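Glucosamine kinase (Streptacidiphilus jiangxiensis, PDB 6HWJ) catalyses the ATP-dependent phosphorylation of D-glucosamine to D-glucosamine 6-phosphate, using magnesium, and acts to a lesser extent on glucose. Local coordinates at residues S6-A11 with L62-A67; L210-A215 with R366-A371; E270-W275 with R408-A413. One frame throughout, in Å; residues are numbered along the deposited sequence.

Interaction 1: S6-A11 with L62-A67; sequences SELVAA and LVRDGA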
# COMPACT_ATOMS: atom_id res chain seq x y z
N SER A 6 -13.36 22.08 -22.24
CA SER A 6 -12.72 21.31 -23.29
C SER A 6 -11.82 22.18 -24.16
O SER A 6 -10.70 21.80 -24.49
CB SER A 6 -13.78 20.62 -24.17
OG SER A 6 -14.62 19.79 -23.39
N GLU A 7 -12.32 23.35 -24.56
CA GLU A 7 -11.54 24.25 -25.40
C GLU A 7 -10.35 24.82 -24.65
O GLU A 7 -9.28 25.03 -25.23
CB GLU A 7 -12.41 25.40 -25.91
CG GLU A 7 -13.57 25.00 -26.79
CD GLU A 7 -14.50 26.17 -27.07
OE1 GLU A 7 -14.52 26.66 -28.23
OE2 GLU A 7 -15.19 26.62 -26.13
N LEU A 8 -10.51 25.12 -23.36
CA LEU A 8 -9.38 25.61 -22.58
C LEU A 8 -8.29 24.55 -22.48
O LEU A 8 -7.10 24.86 -22.60
CB LEU A 8 -9.84 26.03 -21.18
CG LEU A 8 -10.62 27.35 -21.06
CD1 LEU A 8 -11.14 27.50 -19.63
CD2 LEU A 8 -9.77 28.56 -21.45
N VAL A 9 -8.67 23.29 -22.25
CA VAL A 9 -7.66 22.24 -22.10
C VAL A 9 -7.00 21.95 -23.44
O VAL A 9 -5.78 21.78 -23.53
CB VAL A 9 -8.28 20.98 -21.48
CG1 VAL A 9 -7.29 19.84 -21.45
CG2 VAL A 9 -8.76 21.28 -20.05
N ALA A 10 -7.80 21.90 -24.52
CA ALA A 10 -7.22 21.67 -25.84
C ALA A 10 -6.24 22.77 -26.22
O ALA A 10 -5.27 22.51 -26.93
CB ALA A 10 -8.34 21.58 -26.89
N ALA A 11 -6.47 24.01 -25.75
CA ALA A 11 -5.61 25.12 -26.11
C ALA A 11 -4.47 25.31 -25.13
O ALA A 11 -3.62 26.19 -25.35
CB ALA A 11 -6.42 26.42 -26.21
N LEU A 62 -7.79 21.46 -11.84
CA LEU A 62 -7.76 22.59 -12.73
C LEU A 62 -8.35 23.83 -12.07
O LEU A 62 -9.29 23.76 -11.26
CB LEU A 62 -8.55 22.31 -14.02
CG LEU A 62 -7.93 21.23 -14.91
CD1 LEU A 62 -9.01 20.70 -15.85
CD2 LEU A 62 -6.74 21.76 -15.70
N VAL A 63 -7.80 24.97 -12.45
CA VAL A 63 -8.32 26.27 -12.00
C VAL A 63 -8.26 27.23 -13.18
O VAL A 63 -7.24 27.33 -13.87
CB VAL A 63 -7.53 26.81 -10.79
CG1 VAL A 63 -6.12 27.16 -11.20
CG2 VAL A 63 -8.25 28.02 -10.19
N ARG A 64 -9.35 27.93 -13.42
CA ARG A 64 -9.32 29.00 -14.41
C ARG A 64 -8.57 30.19 -13.83
O ARG A 64 -8.81 30.60 -12.69
CB ARG A 64 -10.74 29.36 -14.83
CG ARG A 64 -11.39 28.28 -15.72
CD ARG A 64 -12.84 28.60 -16.07
NE ARG A 64 -13.49 27.53 -16.82
CZ ARG A 64 -14.05 27.68 -18.01
NH1 ARG A 64 -14.05 28.86 -18.62
NH2 ARG A 64 -14.61 26.64 -18.60
N ASP A 65 -7.61 30.72 -14.59
CA ASP A 65 -6.82 31.86 -14.17
C ASP A 65 -6.80 32.83 -15.33
O ASP A 65 -6.47 32.43 -16.45
CB ASP A 65 -5.40 31.46 -13.76
CG ASP A 65 -4.64 32.59 -13.06
OD1 ASP A 65 -4.74 33.75 -13.49
OD2 ASP A 65 -3.92 32.31 -12.07
N GLY A 66 -7.17 34.09 -15.07
CA GLY A 66 -7.21 35.09 -16.11
C GLY A 66 -5.87 35.38 -16.73
O GLY A 66 -5.81 35.94 -17.83
N ALA A 67 -4.78 35.00 -16.06
CA ALA A 67 -3.46 35.17 -16.66
C ALA A 67 -3.30 34.27 -17.89
O ALA A 67 -3.03 34.75 -19.00
CB ALA A 67 -2.37 34.90 -15.63
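The R64 guanidinium carries L8 on one of its faces: L8 CD1 stands 3.3 Å above the guanidinium plane, over its centre. That position is confirmed by near-equal separations, with L8 CD1 3.3 Å from R64 CZ and the three guanidinium nitrogens only slightly farther from the same methyl. One branch of the leucine thus does the touching, snugly, and the two side chains cross at about a right angle. With chi1 at -72°, R64 CG lies anti to the carbonyl carbon, and an extended chain from CG to NE carries the flat group across to L8 CD1. No hydrogen bond joins 6-11 to 62-67; R64 NH1 donates instead to the backbone O of P3, and W5 makes a cation-pi contact with the same group.

Two residues back along the strand the chemistry is purely apolar. V9 CG2 meets L62 CD1 at 4.2 Å, and both residues are buried, with L35 and V50 touching V9 while L16, L38 and V70 touch L62. Past R64 the strand ends in an Asx turn, in which D65 OD1 accepts from A67 N at 2.9 Å with a nearly straight N-H...O angle of 171°; D65 OD2 pairs with R71 in a salt bridge. The evidence therefore describes a short N-terminal helix, 5-11, laid on an antiparallel sheet: its V9 enters the apolar layer over strand 57-65, and its L8 lies against the R64 guanidinium at the border of that layer.

Interaction 2: L210-A215 with R366-A371; sequences LTMDQA and RAWIAA
A Met-aromatic contact between M212 and W368 joins the first turn of helix 212-234 to helix 362-386. M212 SD lies 5.2 Å from the centroid of the five-membered ring of W368, 82° off the ring normal, which places the sulfur at the ring edge and not over a face. The nearest sulfur approach is to the root of the side chain, M212 SD to W368 CB at 3.9 Å. From there the methionine, bent at both chi2 and chi3, brings its terminal methyl to the preceding residue of the other helix, M212 CE lying 4.0 Å from A367 CB.

The second half of the contact centres on one hydrogen bond. W368 NE1 donates to A215 O over 2.9 Å with an N-H...O angle of 158°. The oxygen lies close to the indole plane, but the donor sits 67° out of the carbonyl plane, so the bond does not follow a lone pair. A215 CB packs 3.9 Å from W368 CD1, so one alanine offers the indole both an acceptor and a methyl. The anti arrangement of W368 CG and its backbone N swings the ring across to that turn, where V202 and L205 of helix 194-207 and L216 also touch it.

The turn itself is set by a capping box: T211 OG1 accepts from Q214 N at 3.1 Å, and T211 N donates to Q214 OE1 at 2.9 Å. Chemically, the contact gives the N-H of a buried tryptophan a backbone acceptor, while sulfur and methyl groups supply apolar contact beside it.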
# COMPACT_ATOMS: atom_id res chain seq x y z
N LEU A 210 11.15 -1.90 28.68
CA LEU A 210 9.86 -2.56 28.55
C LEU A 210 10.03 -4.03 28.90
O LEU A 210 11.09 -4.61 28.70
CB LEU A 210 9.29 -2.44 27.14
CG LEU A 210 8.95 -1.05 26.62
CD1 LEU A 210 8.52 -1.17 25.16
CD2 LEU A 210 7.85 -0.41 27.42
N THR A 211 8.98 -4.63 29.44
CA THR A 211 8.95 -6.07 29.63
C THR A 211 8.61 -6.75 28.31
O THR A 211 8.11 -6.12 27.38
CB THR A 211 7.90 -6.45 30.66
OG1 THR A 211 6.61 -6.07 30.16
CG2 THR A 211 8.17 -5.74 31.97
N MET A 212 8.87 -8.06 28.26
CA MET A 212 8.47 -8.84 27.10
C MET A 212 6.98 -8.69 26.83
O MET A 212 6.57 -8.49 25.68
CB MET A 212 8.84 -10.32 27.31
CG MET A 212 8.58 -11.20 26.10
SD MET A 212 9.51 -10.72 24.65
CE MET A 212 11.16 -11.24 25.09
N ASP A 213 6.16 -8.77 27.88
CA ASP A 213 4.71 -8.62 27.70
C ASP A 213 4.38 -7.29 27.03
O ASP A 213 3.57 -7.24 26.10
CB ASP A 213 4.00 -8.72 29.05
CG ASP A 213 2.51 -8.50 28.92
OD1 ASP A 213 1.84 -9.41 28.41
OD2 ASP A 213 2.03 -7.41 29.31
N GLN A 214 5.00 -6.21 27.50
CA GLN A 214 4.71 -4.90 26.94
C GLN A 214 5.19 -4.81 25.50
O GLN A 214 4.52 -4.22 24.65
CB GLN A 214 5.38 -3.81 27.78
CG GLN A 214 4.72 -3.63 29.12
CD GLN A 214 5.57 -2.81 30.07
OE1 GLN A 214 6.81 -2.84 30.00
NE2 GLN A 214 4.91 -2.08 30.96
N ALA A 215 6.36 -5.39 25.22
CA ALA A 215 6.89 -5.32 23.86
C ALA A 215 6.15 -6.24 22.90
O ALA A 215 6.20 -6.03 21.69
CB ALA A 215 8.37 -5.65 23.85
N ARG A 366 15.71 -11.86 20.02
CA ARG A 366 15.38 -13.06 19.26
C ARG A 366 14.22 -13.81 19.90
O ARG A 366 13.36 -14.35 19.19
CB ARG A 366 16.62 -13.96 19.15
CG ARG A 366 17.75 -13.32 18.33
CD ARG A 366 18.96 -14.23 18.23
NE ARG A 366 18.71 -15.40 17.38
CZ ARG A 366 19.56 -16.42 17.25
NH1 ARG A 366 20.71 -16.42 17.90
NH2 ARG A 366 19.25 -17.43 16.45
N ALA A 367 14.15 -13.83 21.23
CA ALA A 367 12.97 -14.36 21.90
C ALA A 367 11.73 -13.58 21.49
O ALA A 367 10.66 -14.16 21.27
CB ALA A 367 13.15 -14.30 23.41
N TRP A 368 11.87 -12.26 21.33
CA TRP A 368 10.73 -11.44 20.94
C TRP A 368 10.32 -11.73 19.50
O TRP A 368 9.12 -11.75 19.17
CB TRP A 368 11.08 -9.95 21.11
CG TRP A 368 10.03 -9.03 20.55
CD1 TRP A 368 8.98 -8.48 21.22
CD2 TRP A 368 9.93 -8.59 19.20
NE1 TRP A 368 8.22 -7.70 20.36
CE2 TRP A 368 8.78 -7.76 19.11
CE3 TRP A 368 10.71 -8.80 18.05
CZ2 TRP A 368 8.39 -7.15 17.92
CZ3 TRP A 368 10.32 -8.18 16.86
CH2 TRP A 368 9.18 -7.36 16.81
N ILE A 369 11.29 -11.95 18.61
CA ILE A 369 10.95 -12.28 17.22
C ILE A 369 10.02 -13.49 17.18
O ILE A 369 8.97 -13.47 16.52
CB ILE A 369 12.23 -12.53 16.41
CG1 ILE A 369 13.01 -11.22 16.23
CG2 ILE A 369 11.88 -13.15 15.04
CD1 ILE A 369 14.32 -11.38 15.48
N ALA A 370 10.41 -14.58 17.86
CA ALA A 370 9.60 -15.79 17.85
C ALA A 370 8.26 -15.56 18.54
O ALA A 370 7.20 -15.93 18.02
CB ALA A 370 10.37 -16.93 18.53
N ALA A 371 8.29 -14.92 19.72
CA ALA A 371 7.05 -14.70 20.46
C ALA A 371 6.13 -13.71 19.75
O ALA A 371 4.90 -13.84 19.83
CB ALA A 371 7.38 -14.23 21.87

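Interaction 3: E270-W275 with R408-A413; sequences ERLKAW and REYLYA
L272 and Y410 make the close part of this contact. L272 CD2 stands over the centre of the Y410 ring, 3.9 Å from its centroid and 8° off the normal, a CH-pi arrangement; the other branch meets the ring too, L272 CD1 lying 3.9 Å from Y410 CE2. With chi1 at 175° L272 CG is anti to the backbone N, and the leucine runs past the tyrosine in the opposite direction. Both residues are buried.

The looser part is at the phenolic end. Y410 OH comes to 3.7 Å from W275 CZ3, near the indole plane at the ring edge, and the two side chains cross at about a right angle without a hydrogen bond between the segments. W275 is itself partly exposed, so this end faces the less enclosed side of the contact.

Residues 408-413 belong to the inferred substrate specificity determinant motif, and E409, which binds D-glucosamine, neighbours Y410 but takes no part here. P424 and L428 of helix 422-431 touch Y410, with V264 of the adjoining loop; D425 and T429 of the same helix touch W275, and A260 and V261 of helix 243-263 pack on L272.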
# COMPACT_ATOMS: atom_id res chain seq x y z
N GLU A 270 26.37 -18.26 -0.27
CA GLU A 270 26.63 -19.69 -0.15
C GLU A 270 25.53 -20.39 0.64
O GLU A 270 25.08 -21.47 0.26
CB GLU A 270 27.99 -19.93 0.50
CG GLU A 270 29.17 -19.41 -0.32
CD GLU A 270 30.51 -19.83 0.25
OE1 GLU A 270 30.65 -21.00 0.65
OE2 GLU A 270 31.43 -18.98 0.32
N ARG A 271 25.08 -19.79 1.74
CA ARG A 271 24.01 -20.39 2.53
C ARG A 271 22.70 -20.43 1.75
O ARG A 271 21.99 -21.43 1.78
CB ARG A 271 23.84 -19.64 3.85
CG ARG A 271 24.95 -19.95 4.86
CD ARG A 271 24.62 -19.43 6.25
NE ARG A 271 24.68 -17.98 6.33
CZ ARG A 271 25.80 -17.28 6.54
NH1 ARG A 271 26.95 -17.90 6.69
NH2 ARG A 271 25.76 -15.96 6.62
N LEU A 272 22.36 -19.33 1.08
CA LEU A 272 21.16 -19.34 0.25
C LEU A 272 21.25 -20.43 -0.82
O LEU A 272 20.28 -21.16 -1.05
CB LEU A 272 20.95 -17.97 -0.40
CG LEU A 272 19.79 -17.89 -1.39
CD1 LEU A 272 18.50 -18.33 -0.70
CD2 LEU A 272 19.64 -16.49 -1.95
N LYS A 273 22.39 -20.54 -1.48
CA LYS A 273 22.55 -21.58 -2.50
C LYS A 273 22.35 -22.96 -1.90
O LYS A 273 21.79 -23.84 -2.55
CB LYS A 273 23.93 -21.47 -3.15
CG LYS A 273 24.15 -22.42 -4.32
CD LYS A 273 25.52 -22.22 -4.95
CE LYS A 273 25.50 -21.16 -6.04
NZ LYS A 273 24.87 -21.65 -7.30
N ALA A 274 22.76 -23.16 -0.64
CA ALA A 274 22.54 -24.43 0.02
C ALA A 274 21.08 -24.61 0.45
O ALA A 274 20.60 -25.74 0.53
CB ALA A 274 23.46 -24.56 1.23
N TRP A 275 20.38 -23.51 0.73
CA TRP A 275 18.98 -23.59 1.14
C TRP A 275 18.02 -23.70 -0.03
O TRP A 275 16.88 -24.14 0.16
CB TRP A 275 18.60 -22.35 1.97
CG TRP A 275 19.28 -22.26 3.30
CD1 TRP A 275 19.76 -23.29 4.05
CD2 TRP A 275 19.54 -21.06 4.05
NE1 TRP A 275 20.30 -22.80 5.23
CE2 TRP A 275 20.19 -21.44 5.24
CE3 TRP A 275 19.31 -19.70 3.81
CZ2 TRP A 275 20.60 -20.51 6.20
CZ3 TRP A 275 19.71 -18.78 4.77
CH2 TRP A 275 20.35 -19.20 5.94
N ARG A 408 12.52 -12.05 -1.45
CA ARG A 408 12.37 -10.68 -1.95
C ARG A 408 13.35 -9.73 -1.26
O ARG A 408 13.78 -8.74 -1.87
CB ARG A 408 10.94 -10.17 -1.74
CG ARG A 408 9.88 -10.80 -2.64
CD ARG A 408 10.16 -10.57 -4.12
NE ARG A 408 10.50 -9.18 -4.42
CZ ARG A 408 10.72 -8.71 -5.65
NH1 ARG A 408 11.03 -7.44 -5.82
NH2 ARG A 408 10.64 -9.52 -6.70
N GLU A 409 13.69 -10.00 0.00
CA GLU A 409 14.61 -9.11 0.71
C GLU A 409 16.01 -9.22 0.14
O GLU A 409 16.72 -8.20 0.06
CB GLU A 409 14.61 -9.44 2.22
CG GLU A 409 13.25 -9.31 2.86
CD GLU A 409 12.74 -7.87 2.88
OE1 GLU A 409 13.53 -6.93 2.73
OE2 GLU A 409 11.52 -7.68 3.06
N TYR A 410 16.42 -10.42 -0.28
CA TYR A 410 17.69 -10.57 -0.98
C TYR A 410 17.72 -9.72 -2.25
O TYR A 410 18.74 -9.07 -2.56
CB TYR A 410 17.95 -12.02 -1.38
CG TYR A 410 18.29 -12.98 -0.27
CD1 TYR A 410 19.52 -12.93 0.36
CD2 TYR A 410 17.40 -13.99 0.09
CE1 TYR A 410 19.84 -13.84 1.36
CE2 TYR A 410 17.72 -14.90 1.07
CZ TYR A 410 18.94 -14.84 1.70
OH TYR A 410 19.24 -15.76 2.67
N LEU A 411 16.62 -9.73 -3.01
CA LEU A 411 16.58 -8.99 -4.26
C LEU A 411 16.60 -7.49 -3.99
O LEU A 411 17.30 -6.74 -4.69
CB LEU A 411 15.35 -9.39 -5.08
CG LEU A 411 15.31 -10.85 -5.56
CD1 LEU A 411 14.06 -11.12 -6.41
CD2 LEU A 411 16.56 -11.21 -6.36
N TYR A 412 15.85 -7.03 -2.98
CA TYR A 412 15.95 -5.63 -2.58
C TYR A 412 17.40 -5.27 -2.26
O TYR A 412 17.93 -4.25 -2.74
CB TYR A 412 15.06 -5.35 -1.39
CG TYR A 412 15.27 -3.97 -0.82
CD1 TYR A 412 14.67 -2.86 -1.40
CD2 TYR A 412 16.11 -3.77 0.27
CE1 TYR A 412 14.88 -1.58 -0.89
CE2 TYR A 412 16.33 -2.51 0.77
CZ TYR A 412 15.71 -1.42 0.18
OH TYR A 412 15.93 -0.17 0.69
N ALA A 413 18.08 -6.11 -1.48
CA ALA A 413 19.44 -5.83 -1.07
C ALA A 413 20.36 -5.67 -2.27
O ALA A 413 21.07 -4.66 -2.39
CB ALA A 413 19.94 -6.94 -0.13

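Interaction 1 stands apart, its centre 59 Å from that of interaction 2 and 53 Å from that of interaction 3, on the opposite side of the chain's centre; it joins a helix to a sheet, whereas the other two join helices. Interactions 2 and 3 share no element, but helix 362-386 of the former precedes helix 398-416 of the latter, and their nearest atoms are about 11 Å apart. Interaction 3 is the most buried, with two of its three touching residues enclosed; interactions 1 and 2 are partly buried. Only interaction 2 has a hydrogen bond between its segments. Interaction 1 sets a methyl on a charged planar group, interaction 3 on a neutral aromatic ring.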